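Local structure of acetyltransferase-like, GNAT family (Bacteroides thetaiotaomicron, 3EY5) at residues A[9-14]-A[43-48]; A[16-21]-A[50-55]; A[73-78]-A[107-112]; A[131-136]-A[151-156]. The protein probably transfers an acetyl group to a nitrogen atom of a substrate, as a member of the GNAT family of N-acetyltransferases. All coordinates share one frame; numbering follows the deposited sequence.

Contact 1: residues A[9-14]-A[43-48]; sequences PITTSD and YTDRIG
Asp45 uses both carboxylate oxygens to hold Thr12. The backbone N of Thr12 gives a nearly straight bond to Asp45 OD1, with N and OD1 3.0 Å apart. The hydroxyl OG1 of Thr12 donates to Asp45 OD2 at 2.8 Å. Each oxygen is met on its syn side, and the hydroxyl comes from further out of the carboxylate plane (31°) than the amide. With two bonds the carboxylate is fixed in both place and rotation. Thr12 OG1 lies between its own backbone N and carbonyl carbon (chi1 63°), which puts it beside the amide that shares the same acid.

A second acid shapes the loop from inside. Asp14 OD2 accepts the backbone N of Thr11 at 2.9 Å, and Asp14 N closes a type I turn on Thr11 O. This turn presents the Thr12 amide to Asp45.

The remaining touches are van der Waals contacts of methyl groups, partly against oxygens. Methyl CG2 of Thr44 lies 3.5 Å from Ile10 O and also near Thr11 CA. CG2 of Thr11 rests against Asp45 OD1. The hydroxyl of Thr44 is engaged elsewhere, with Leu40 O and Asn52 ND2.

The contact ties the loop between strand 6-9 and helix 15-28 to the last turn of helix 37-46. Strand 50-57 adjoins it, and Asn52 and Ile10 are joined by a backbone hydrogen bond. Tyr18 of helix 15-28 packs against both Thr12 and Thr44.

Contact 2: residues A[16-21]-A[50-55]; sequences QHYKFM and FHNNII
Ile54 has the most surface buried here, and its CD1 methyl makes the touch. That methyl sits 3.7 Å from Phe20 CD2 and 3.8 Å from His17 ND1. The two rings stand three residues apart, about one turn, on helix 16-21, and each side chain crosses the isoleucine at about a right angle. CG1 of Ile54 is anti to the backbone N, and chi2 (167°) carries CD1 on outward to both rings.

Asn52 is next. It points to the helix from the same strand face as Ile54, two residues back. Selenomethionine Met21 meets it tip to tip: CE of Met21 is 3.4 Å and SE is 3.6 Å from Asn52 ND2. CG of Met21 lies 3.5 Å from the other branch, Asn52 OD1. A bend at chi2 turns the selenium of Met21 toward the amide. CE1 of Tyr18 also approaches Asn52 ND2, at 3.7 Å, with ring and amide planes 63° apart. The amide nitrogen is satisfied by Thr44 OG1. Asn52 OD1 and His17 ND1 are buried without a polar partner in the model.

Helix 16-21 crosses the strand almost perpendicularly, at 93°, with the axes 9.0 Å apart. This is a helix packed across one face of the mixed sheet. Strand 50-57 runs between strands 6-9 and 60-69. Phe64 of strand 60-69 touches Met21, and helix 37-46 packs against Tyr18.

Contact 3: residues A[73-78]-A[107-112]; sequences FYYVEH and VLEVER
Tyr75 pairs with Val107 in a parallel bridge, their CA atoms 4.7 Å apart, and two backbone bonds flank it. Val107 N donates to Tyr74 O at 2.6 Å, and Val76 N donates to Val107 O at 2.7 Å. Beyond this point the strands diverge, their directions differing by 39°. A water fills in there: it donates to Val76 O and accepts from Glu109 N, 2.8 Å away.

Val107 has the most surface covered. Its CG2, anti to the carbonyl carbon, lies 3.6 Å from Phe73 CD1. Its CG1 makes a looser apolar contact with Tyr75 CD1, 4.3 Å away. On the sheet face opposite Tyr75 and Val107, CB of Val76 and CB of Leu108 meet at 4.1 Å.

The Tyr75 side chain crosses that of Glu109 obliquely. CG of Glu109 lies at the ring's edge, in its plane. Tyr75 OH and Glu109 OE2 are only 2.5 Å apart, with ring and carboxylate planes turned 42° from each other. Both ends have further partners: Tyr75 OH bonds to Tyr177 OH, while Glu109 bonds to Tyr137 through OE2 and Gln139 through OE1. Helix 161-176 covers Phe73 and Tyr75.

Strand 74-81, helix 90-101 and strand 106-110 form a beta-alpha-beta crossover, and this contact joins its two strands. In GNAT proteins the central parallel pair splits apart in a V, the usual place for acetyl-CoA. The divergence here is consistent with that.

Contact 4: residues A[131-136]-A[151-156]; sequences TLWEKD and MYLMVH
Trp133 O and Leu153 N are joined by a water, which donates to Trp133 O at 2.5 Å and accepts from Leu153 N at 2.8 Å. It also donates to Lys135 O, at the longer distance of 3.2 Å, so three backbone groups hold it. It sits where the strands lose direct bonding. Further along, Trp133 N donates to Leu153 O, and Thr131 and Val155 exchange two bonds as an antiparallel hydrogen-bonded pair. Thr131 N reaches Val155 O at 2.7 Å.

On the face of Trp133 and Val155, methyl CG2 of Val155 stands over the indole. It is 3.5 Å from the centroid of the six-membered ring and only 8° off the normal, a clear CH-pi contact. CG2 of Val155 is anti to its carbonyl carbon, beside the backbone N, and faces the ring. CD1 of Leu153 reaches Trp133 CE3 obliquely.

The other face carries Leu132 and selenomethionine Met154, a non-hydrogen-bonded pair. CD1 of Leu132 lies 3.5 Å from Tyr152 CB and 3.6 Å from Met154 CG, so one methyl serves both neighbours. Lys135 O comes to the edge of the Tyr152 ring, 3.4 Å from Tyr152 CD1.

Strands 131-134 and 149-156 are an antiparallel pair of the mixed sheet. Strand 149-156 has strand 106-110 on its far side. Helix 161-176 packs on the Trp133 and Leu153 face, through Ala161 and Tyr165. Helix 116-127 covers Leu132 and Met154.

Overall arrangement
Contact 3, its centre about 5 Å from the centre of the chain, is buried, as is contact 2. Contacts 1 and 4 are partly buried and lie on opposite sides of that centre. Contacts 1 and 2 share a neighbourhood: Asn52 bonds to both Ile10 and Thr44. Their chemistry differs, since contact 1 depends on a carboxylate near the surface and contact 2 on buried side-chain packing of a helix on the sheet. Contacts 3 and 4 are both strand pairs, one parallel and one antiparallel, each with a bridging water. Strands 106-110 and 149-156 adjoin, and a salt bridge from Arg112 to Asp136 links the two contacts. One mixed sheet runs through contacts 2, 3 and 4.

Contact 1: residues A[9-14]-A[43-48]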
# COMPACT_ATOMS: atom_id res chain seq x y z
N PRO A 9 -2.69 -4.51 13.74
CA PRO A 9 -1.24 -4.37 13.66
C PRO A 9 -0.57 -5.69 14.03
O PRO A 9 -1.06 -6.44 14.86
CB PRO A 9 -0.93 -3.29 14.71
CG PRO A 9 -2.19 -2.49 14.79
CD PRO A 9 -3.32 -3.42 14.51
N ILE A 10 0.54 -5.97 13.38
CA ILE A 10 1.18 -7.24 13.59
C ILE A 10 2.66 -7.02 13.76
O ILE A 10 3.24 -6.10 13.19
CB ILE A 10 0.78 -8.23 12.45
CG1 ILE A 10 0.42 -9.57 13.02
CG2 ILE A 10 1.74 -8.28 11.24
CD1 ILE A 10 -1.06 -9.64 13.29
N THR A 11 3.25 -7.84 14.62
CA THR A 11 4.70 -7.91 14.73
C THR A 11 5.17 -9.29 14.22
O THR A 11 4.38 -10.21 14.05
CB THR A 11 5.23 -7.57 16.17
OG1 THR A 11 4.30 -8.00 17.18
CG2 THR A 11 5.44 -6.05 16.31
N THR A 12 6.46 -9.42 13.96
CA THR A 12 7.01 -10.71 13.66
C THR A 12 6.92 -11.64 14.91
O THR A 12 7.23 -12.83 14.81
CB THR A 12 8.48 -10.56 13.29
OG1 THR A 12 9.20 -10.05 14.43
CG2 THR A 12 8.64 -9.62 12.12
N SER A 13 6.53 -11.07 16.05
CA SER A 13 6.20 -11.82 17.27
C SER A 13 4.93 -12.65 17.09
O SER A 13 4.71 -13.64 17.80
CB SER A 13 6.02 -10.87 18.47
OG SER A 13 7.22 -10.18 18.77
N ASP A 14 4.09 -12.23 16.14
CA ASP A 14 2.88 -12.94 15.80
C ASP A 14 3.21 -13.89 14.67
O ASP A 14 2.83 -13.67 13.52
CB ASP A 14 1.82 -11.95 15.37
CG ASP A 14 1.55 -10.93 16.43
OD1 ASP A 14 1.30 -11.35 17.58
OD2 ASP A 14 1.61 -9.71 16.14
N TYR A 43 11.68 -3.46 9.43
CA TYR A 43 10.78 -2.31 9.37
C TYR A 43 9.56 -2.57 10.26
O TYR A 43 9.14 -1.71 11.04
CB TYR A 43 10.33 -2.03 7.92
CG TYR A 43 11.30 -1.21 7.07
CD1 TYR A 43 10.96 0.06 6.59
CD2 TYR A 43 12.57 -1.69 6.75
CE1 TYR A 43 11.87 0.83 5.82
CE2 TYR A 43 13.48 -0.95 5.97
CZ TYR A 43 13.13 0.29 5.51
OH TYR A 43 14.03 1.02 4.76
N THR A 44 9.00 -3.76 10.14
CA THR A 44 7.83 -4.14 10.92
C THR A 44 8.01 -3.88 12.44
O THR A 44 7.25 -3.11 13.03
CB THR A 44 7.42 -5.61 10.61
OG1 THR A 44 6.97 -5.70 9.25
CG2 THR A 44 6.32 -6.07 11.55
N ASP A 45 9.02 -4.47 13.06
CA ASP A 45 9.23 -4.27 14.52
C ASP A 45 10.07 -3.06 14.90
O ASP A 45 9.97 -2.55 16.01
CB ASP A 45 9.87 -5.49 15.14
CG ASP A 45 9.49 -6.77 14.46
OD1 ASP A 45 8.27 -7.03 14.24
OD2 ASP A 45 10.42 -7.52 14.16
N ARG A 46 10.93 -2.60 14.01
CA ARG A 46 11.82 -1.50 14.37
C ARG A 46 11.18 -0.12 14.14
O ARG A 46 11.36 0.78 14.96
CB ARG A 46 13.15 -1.59 13.60
CG ARG A 46 14.14 -2.68 14.06
CD ARG A 46 15.56 -2.28 13.62
NE ARG A 46 16.65 -3.13 14.14
CZ ARG A 46 17.33 -2.93 15.28
NH1 ARG A 46 18.31 -3.77 15.63
NH2 ARG A 46 17.04 -1.91 16.09
N ILE A 47 10.44 0.04 13.04
CA ILE A 47 10.08 1.38 12.56
C ILE A 47 8.67 1.78 12.99
O ILE A 47 7.67 1.20 12.52
CB ILE A 47 10.32 1.53 11.01
CG1 ILE A 47 11.81 1.44 10.67
CG2 ILE A 47 9.73 2.82 10.46
CD1 ILE A 47 12.75 1.95 11.78
N GLY A 48 8.61 2.76 13.88
CA GLY A 48 7.40 3.14 14.62
C GLY A 48 6.28 3.74 13.81
O GLY A 48 5.11 3.51 14.10

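Contact 2: residues A[16-21]-A[50-55]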
# COMPACT_ATOMS: atom_id res chain seq x y z
N GLN A 16 2.31 -16.83 13.31
CA GLN A 16 1.35 -17.32 12.30
C GLN A 16 0.87 -16.23 11.35
O GLN A 16 0.82 -16.42 10.13
CB GLN A 16 0.14 -18.02 12.94
CG GLN A 16 -1.10 -18.04 12.04
CD GLN A 16 -2.10 -19.12 12.41
OE1 GLN A 16 -2.32 -20.05 11.63
NE2 GLN A 16 -2.71 -19.00 13.59
N HIS A 17 0.51 -15.08 11.93
CA HIS A 17 0.04 -13.98 11.12
C HIS A 17 1.13 -13.40 10.26
O HIS A 17 0.88 -13.06 9.11
CB HIS A 17 -0.59 -12.91 11.98
CG HIS A 17 -1.76 -13.40 12.78
ND1 HIS A 17 -2.57 -14.44 12.35
CD2 HIS A 17 -2.27 -12.99 13.97
CE1 HIS A 17 -3.52 -14.64 13.25
NE2 HIS A 17 -3.36 -13.77 14.24
N TYR A 18 2.33 -13.27 10.80
CA TYR A 18 3.39 -12.66 10.00
C TYR A 18 3.78 -13.50 8.79
O TYR A 18 4.01 -12.96 7.69
CB TYR A 18 4.62 -12.29 10.82
CG TYR A 18 5.63 -11.48 10.01
CD1 TYR A 18 5.59 -10.07 10.01
CD2 TYR A 18 6.61 -12.12 9.24
CE1 TYR A 18 6.51 -9.34 9.26
CE2 TYR A 18 7.53 -11.40 8.51
CZ TYR A 18 7.48 -10.02 8.52
OH TYR A 18 8.40 -9.32 7.77
N LYS A 19 3.85 -14.81 9.00
CA LYS A 19 4.15 -15.76 7.93
C LYS A 19 3.04 -15.74 6.88
O LYS A 19 3.32 -15.82 5.69
CB LYS A 19 4.31 -17.17 8.50
CG LYS A 19 5.22 -18.06 7.66
CD LYS A 19 5.61 -19.31 8.43
CE LYS A 19 6.73 -20.10 7.72
NZ LYS A 19 8.11 -19.68 8.13
N PHE A 20 1.79 -15.64 7.33
CA PHE A 20 0.66 -15.47 6.42
C PHE A 20 0.84 -14.23 5.53
O PHE A 20 0.70 -14.31 4.32
CB PHE A 20 -0.67 -15.36 7.20
CG PHE A 20 -1.84 -14.91 6.35
CD1 PHE A 20 -2.53 -15.82 5.55
CD2 PHE A 20 -2.25 -13.57 6.34
CE1 PHE A 20 -3.61 -15.41 4.77
CE2 PHE A 20 -3.33 -13.15 5.56
CZ PHE A 20 -4.01 -14.08 4.78
N MSE A 21 1.12 -13.09 6.16
CA MSE A 21 1.36 -11.83 5.44
C MSE A 21 2.50 -12.01 4.41
O MSE A 21 2.36 -11.68 3.22
CB MSE A 21 1.69 -10.71 6.45
CG MSE A 21 2.14 -9.36 5.88
SE MSE A 21 4.06 -9.27 5.49
CE MSE A 21 4.06 -7.54 4.58
N PHE A 50 5.93 2.86 10.66
CA PHE A 50 5.61 1.85 9.66
C PHE A 50 4.68 0.83 10.31
O PHE A 50 4.94 0.33 11.42
CB PHE A 50 6.89 1.16 9.07
CG PHE A 50 6.58 -0.00 8.12
CD1 PHE A 50 6.05 0.24 6.86
CD2 PHE A 50 6.76 -1.33 8.53
CE1 PHE A 50 5.71 -0.83 5.99
CE2 PHE A 50 6.42 -2.41 7.67
CZ PHE A 50 5.90 -2.15 6.40
N HIS A 51 3.59 0.50 9.63
CA HIS A 51 2.60 -0.36 10.24
C HIS A 51 2.24 -1.51 9.32
O HIS A 51 1.76 -1.31 8.19
CB HIS A 51 1.33 0.43 10.57
CG HIS A 51 1.56 1.59 11.50
ND1 HIS A 51 1.49 1.47 12.87
CD2 HIS A 51 1.86 2.89 11.25
CE1 HIS A 51 1.73 2.64 13.43
NE2 HIS A 51 1.97 3.51 12.47
N ASN A 52 2.48 -2.72 9.83
CA ASN A 52 2.12 -3.94 9.13
C ASN A 52 0.84 -4.53 9.74
O ASN A 52 0.80 -4.77 10.95
CB ASN A 52 3.29 -4.94 9.24
CG ASN A 52 3.27 -6.01 8.17
OD1 ASN A 52 2.20 -6.35 7.62
ND2 ASN A 52 4.47 -6.54 7.84
N ASN A 53 -0.20 -4.71 8.93
CA ASN A 53 -1.48 -5.14 9.46
C ASN A 53 -2.08 -6.30 8.72
O ASN A 53 -2.05 -6.34 7.49
CB ASN A 53 -2.52 -4.00 9.44
CG ASN A 53 -2.00 -2.72 10.03
OD1 ASN A 53 -2.32 -2.37 11.17
ND2 ASN A 53 -1.21 -1.96 9.23
N ILE A 54 -2.66 -7.23 9.48
CA ILE A 54 -3.43 -8.33 8.90
C ILE A 54 -4.88 -7.88 8.84
O ILE A 54 -5.38 -7.10 9.69
CB ILE A 54 -3.19 -9.70 9.64
CG1 ILE A 54 -4.06 -10.80 9.04
CG2 ILE A 54 -3.50 -9.58 11.12
CD1 ILE A 54 -3.66 -12.20 9.47
N ILE A 55 -5.56 -8.31 7.79
CA ILE A 55 -6.93 -7.94 7.61
C ILE A 55 -7.77 -9.18 7.94
O ILE A 55 -7.52 -10.27 7.41
CB ILE A 55 -7.19 -7.47 6.17
CG1 ILE A 55 -6.31 -6.24 5.81
CG2 ILE A 55 -8.63 -7.13 5.99
CD1 ILE A 55 -6.28 -6.01 4.36

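Contact 3: residues A[73-78]-A[107-112]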
# COMPACT_ATOMS: atom_id res chain seq x y z
N PHE A 73 -0.76 12.66 6.54
CA PHE A 73 -1.40 11.67 5.65
C PHE A 73 -0.80 10.30 5.92
O PHE A 73 0.26 10.21 6.58
CB PHE A 73 -1.20 12.01 4.16
CG PHE A 73 0.24 11.98 3.73
CD1 PHE A 73 0.75 10.88 3.05
CD2 PHE A 73 1.07 13.04 3.97
CE1 PHE A 73 2.08 10.84 2.66
CE2 PHE A 73 2.42 13.00 3.59
CZ PHE A 73 2.92 11.91 2.93
N TYR A 74 -1.47 9.27 5.36
CA TYR A 74 -1.03 7.90 5.35
C TYR A 74 -0.67 7.43 3.92
O TYR A 74 -1.39 7.75 2.94
CB TYR A 74 -2.15 6.99 5.89
CG TYR A 74 -2.56 7.24 7.32
CD1 TYR A 74 -1.70 6.95 8.39
CD2 TYR A 74 -3.82 7.75 7.62
CE1 TYR A 74 -2.09 7.19 9.73
CE2 TYR A 74 -4.23 7.98 8.95
CZ TYR A 74 -3.37 7.69 9.99
OH TYR A 74 -3.80 7.94 11.27
N TYR A 75 0.41 6.65 3.83
CA TYR A 75 0.86 6.10 2.55
C TYR A 75 0.71 4.60 2.58
O TYR A 75 1.28 3.93 3.47
CB TYR A 75 2.33 6.42 2.29
CG TYR A 75 2.85 5.72 1.06
CD1 TYR A 75 2.29 5.98 -0.21
CD2 TYR A 75 3.88 4.78 1.15
CE1 TYR A 75 2.74 5.33 -1.33
CE2 TYR A 75 4.36 4.13 0.01
CZ TYR A 75 3.76 4.40 -1.22
OH TYR A 75 4.22 3.80 -2.38
N VAL A 76 -0.09 4.06 1.66
CA VAL A 76 -0.30 2.62 1.61
C VAL A 76 0.81 1.99 0.74
O VAL A 76 0.92 2.25 -0.48
CB VAL A 76 -1.73 2.22 1.14
CG1 VAL A 76 -1.77 0.72 0.89
CG2 VAL A 76 -2.80 2.62 2.20
N GLU A 77 1.67 1.19 1.38
CA GLU A 77 2.79 0.61 0.63
C GLU A 77 2.35 -0.67 -0.10
O GLU A 77 2.40 -0.73 -1.34
CB GLU A 77 4.01 0.39 1.55
CG GLU A 77 5.34 0.47 0.82
CD GLU A 77 6.52 -0.01 1.66
OE1 GLU A 77 6.43 0.03 2.89
OE2 GLU A 77 7.54 -0.45 1.09
N HIS A 78 1.89 -1.68 0.63
CA HIS A 78 1.30 -2.82 -0.05
C HIS A 78 -0.03 -3.18 0.53
O HIS A 78 -0.31 -2.97 1.70
CB HIS A 78 2.18 -4.04 0.04
CG HIS A 78 3.49 -3.87 -0.65
ND1 HIS A 78 4.66 -3.63 0.03
CD2 HIS A 78 3.81 -3.88 -1.96
CE1 HIS A 78 5.65 -3.51 -0.83
NE2 HIS A 78 5.16 -3.66 -2.04
N VAL A 107 -2.73 8.01 0.75
CA VAL A 107 -2.05 8.05 -0.53
C VAL A 107 -1.63 6.63 -0.88
O VAL A 107 -1.11 5.90 -0.03
CB VAL A 107 -0.81 8.98 -0.51
CG1 VAL A 107 -0.14 9.04 -1.90
CG2 VAL A 107 -1.19 10.43 0.01
N LEU A 108 -1.87 6.24 -2.13
CA LEU A 108 -1.24 5.01 -2.69
C LEU A 108 -0.71 5.23 -4.13
O LEU A 108 -1.02 6.26 -4.75
CB LEU A 108 -2.22 3.84 -2.63
CG LEU A 108 -3.56 4.07 -3.35
CD1 LEU A 108 -3.39 4.05 -4.84
CD2 LEU A 108 -4.51 2.99 -2.99
N GLU A 109 0.11 4.31 -4.62
CA GLU A 109 0.60 4.33 -6.01
C GLU A 109 -0.14 3.29 -6.85
O GLU A 109 -0.45 2.18 -6.34
CB GLU A 109 2.09 4.02 -6.10
CG GLU A 109 2.98 4.69 -5.05
CD GLU A 109 4.46 4.32 -5.23
OE1 GLU A 109 4.77 3.54 -6.16
OE2 GLU A 109 5.33 4.79 -4.45
N VAL A 110 -0.46 3.65 -8.08
CA VAL A 110 -1.00 2.72 -9.06
C VAL A 110 -0.16 2.77 -10.33
O VAL A 110 0.49 3.77 -10.62
CB VAL A 110 -2.48 2.97 -9.44
CG1 VAL A 110 -3.37 2.77 -8.26
CG2 VAL A 110 -2.66 4.34 -10.03
N GLU A 111 -0.18 1.67 -11.05
CA GLU A 111 0.34 1.62 -12.40
C GLU A 111 -0.35 2.61 -13.36
O GLU A 111 -1.55 2.91 -13.20
CB GLU A 111 0.17 0.20 -12.92
CG GLU A 111 1.38 -0.63 -12.60
CD GLU A 111 2.51 -0.26 -13.55
OE1 GLU A 111 3.64 -0.79 -13.38
OE2 GLU A 111 2.26 0.56 -14.47
N ARG A 112 0.41 3.13 -14.32
CA ARG A 112 -0.18 4.07 -15.27
C ARG A 112 -1.05 3.29 -16.27
O ARG A 112 -0.75 2.12 -16.57
CB ARG A 112 0.87 4.97 -15.95
CG ARG A 112 1.60 5.81 -14.97
CD ARG A 112 2.41 6.84 -15.71
NE ARG A 112 3.31 7.53 -14.80
CZ ARG A 112 4.26 8.36 -15.21
NH1 ARG A 112 4.40 8.57 -16.50
NH2 ARG A 112 5.06 8.94 -14.34
O HOH W 1 0.60 2.17 -2.91

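Contact 4: residues A[131-136]-A[151-156]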
# COMPACT_ATOMS: atom_id res chain seq x y z
N THR A 131 -8.99 9.99 -5.76
CA THR A 131 -8.73 10.88 -6.87
C THR A 131 -7.39 10.52 -7.52
O THR A 131 -6.37 10.40 -6.82
CB THR A 131 -8.65 12.35 -6.40
OG1 THR A 131 -9.89 12.72 -5.78
CG2 THR A 131 -8.45 13.29 -7.58
N LEU A 132 -7.41 10.37 -8.84
CA LEU A 132 -6.17 10.17 -9.61
C LEU A 132 -5.35 11.47 -9.80
O LEU A 132 -5.86 12.44 -10.33
CB LEU A 132 -6.47 9.56 -10.97
CG LEU A 132 -5.21 9.33 -11.82
CD1 LEU A 132 -4.32 8.30 -11.16
CD2 LEU A 132 -5.59 8.90 -13.24
N TRP A 133 -4.09 11.46 -9.35
CA TRP A 133 -3.14 12.53 -9.62
C TRP A 133 -2.32 12.23 -10.88
O TRP A 133 -1.60 11.21 -10.95
CB TRP A 133 -2.24 12.74 -8.41
CG TRP A 133 -2.94 13.48 -7.30
CD1 TRP A 133 -4.28 13.89 -7.26
CD2 TRP A 133 -2.36 13.91 -6.07
NE1 TRP A 133 -4.54 14.53 -6.08
CE2 TRP A 133 -3.39 14.57 -5.33
CE3 TRP A 133 -1.08 13.81 -5.51
CZ2 TRP A 133 -3.16 15.10 -4.06
CZ3 TRP A 133 -0.87 14.33 -4.25
CH2 TRP A 133 -1.90 14.97 -3.54
N GLU A 134 -2.47 13.11 -11.87
CA GLU A 134 -1.78 13.00 -13.16
C GLU A 134 -0.39 13.62 -13.12
O GLU A 134 -0.01 14.34 -14.05
CB GLU A 134 -2.59 13.73 -14.23
CG GLU A 134 -4.10 13.72 -14.03
CD GLU A 134 -4.77 12.69 -14.91
OE1 GLU A 134 -5.99 12.83 -15.16
OE2 GLU A 134 -4.06 11.76 -15.36
N LYS A 135 0.35 13.41 -12.05
CA LYS A 135 1.64 14.03 -11.93
C LYS A 135 2.61 12.98 -12.43
O LYS A 135 2.33 11.80 -12.36
CB LYS A 135 1.89 14.42 -10.47
CG LYS A 135 0.89 15.46 -9.97
CD LYS A 135 1.36 16.84 -10.37
CE LYS A 135 0.26 17.88 -10.43
NZ LYS A 135 0.94 19.24 -10.59
N ASP A 136 3.76 13.41 -12.93
CA ASP A 136 4.72 12.47 -13.48
C ASP A 136 5.51 11.78 -12.32
O ASP A 136 6.71 12.01 -12.15
CB ASP A 136 5.67 13.20 -14.43
CG ASP A 136 6.59 12.25 -15.20
OD1 ASP A 136 6.19 11.06 -15.40
OD2 ASP A 136 7.70 12.68 -15.62
N MSE A 151 4.45 5.64 -12.33
CA MSE A 151 3.22 5.30 -11.60
C MSE A 151 2.45 6.55 -11.48
O MSE A 151 2.91 7.60 -11.89
CB MSE A 151 3.53 4.85 -10.18
CG MSE A 151 4.53 3.76 -10.16
SE MSE A 151 3.70 2.01 -10.33
CE MSE A 151 4.39 1.74 -8.55
N TYR A 152 1.26 6.45 -10.91
CA TYR A 152 0.50 7.64 -10.55
C TYR A 152 0.19 7.49 -9.10
O TYR A 152 0.04 6.37 -8.59
CB TYR A 152 -0.82 7.74 -11.33
CG TYR A 152 -0.67 8.24 -12.75
CD1 TYR A 152 0.35 9.17 -13.09
CD2 TYR A 152 -1.56 7.83 -13.75
CE1 TYR A 152 0.48 9.65 -14.40
CE2 TYR A 152 -1.44 8.31 -15.05
CZ TYR A 152 -0.43 9.20 -15.37
OH TYR A 152 -0.31 9.65 -16.66
N LEU A 153 0.03 8.61 -8.43
CA LEU A 153 -0.49 8.58 -7.06
C LEU A 153 -2.00 8.74 -7.13
O LEU A 153 -2.54 9.37 -8.04
CB LEU A 153 0.09 9.69 -6.21
CG LEU A 153 1.60 9.75 -5.98
CD1 LEU A 153 1.86 11.05 -5.16
CD2 LEU A 153 2.11 8.47 -5.22
N MSE A 154 -2.67 8.17 -6.14
CA MSE A 154 -4.11 8.30 -6.04
C MSE A 154 -4.38 8.61 -4.60
O MSE A 154 -3.75 8.02 -3.72
CB MSE A 154 -4.79 7.01 -6.45
CG MSE A 154 -4.70 6.76 -7.93
SE MSE A 154 -6.02 5.49 -8.44
CE MSE A 154 -7.55 6.70 -8.26
N VAL A 155 -5.28 9.57 -4.37
CA VAL A 155 -5.47 10.13 -3.05
C VAL A 155 -6.92 10.09 -2.59
O VAL A 155 -7.84 10.40 -3.35
CB VAL A 155 -4.89 11.58 -2.98
CG1 VAL A 155 -4.94 12.13 -1.56
CG2 VAL A 155 -3.45 11.54 -3.47
N HIS A 156 -7.14 9.71 -1.34
CA HIS A 156 -8.48 9.79 -0.79
C HIS A 156 -8.37 10.81 0.33
O HIS A 156 -7.51 10.67 1.20
CB HIS A 156 -8.95 8.42 -0.26
CG HIS A 156 -10.26 8.48 0.46
ND1 HIS A 156 -11.47 8.36 -0.19
CD2 HIS A 156 -10.55 8.63 1.78
CE1 HIS A 156 -12.45 8.44 0.70
NE2 HIS A 156 -11.92 8.61 1.90
O HOH W 2 0.61 11.01 -9.84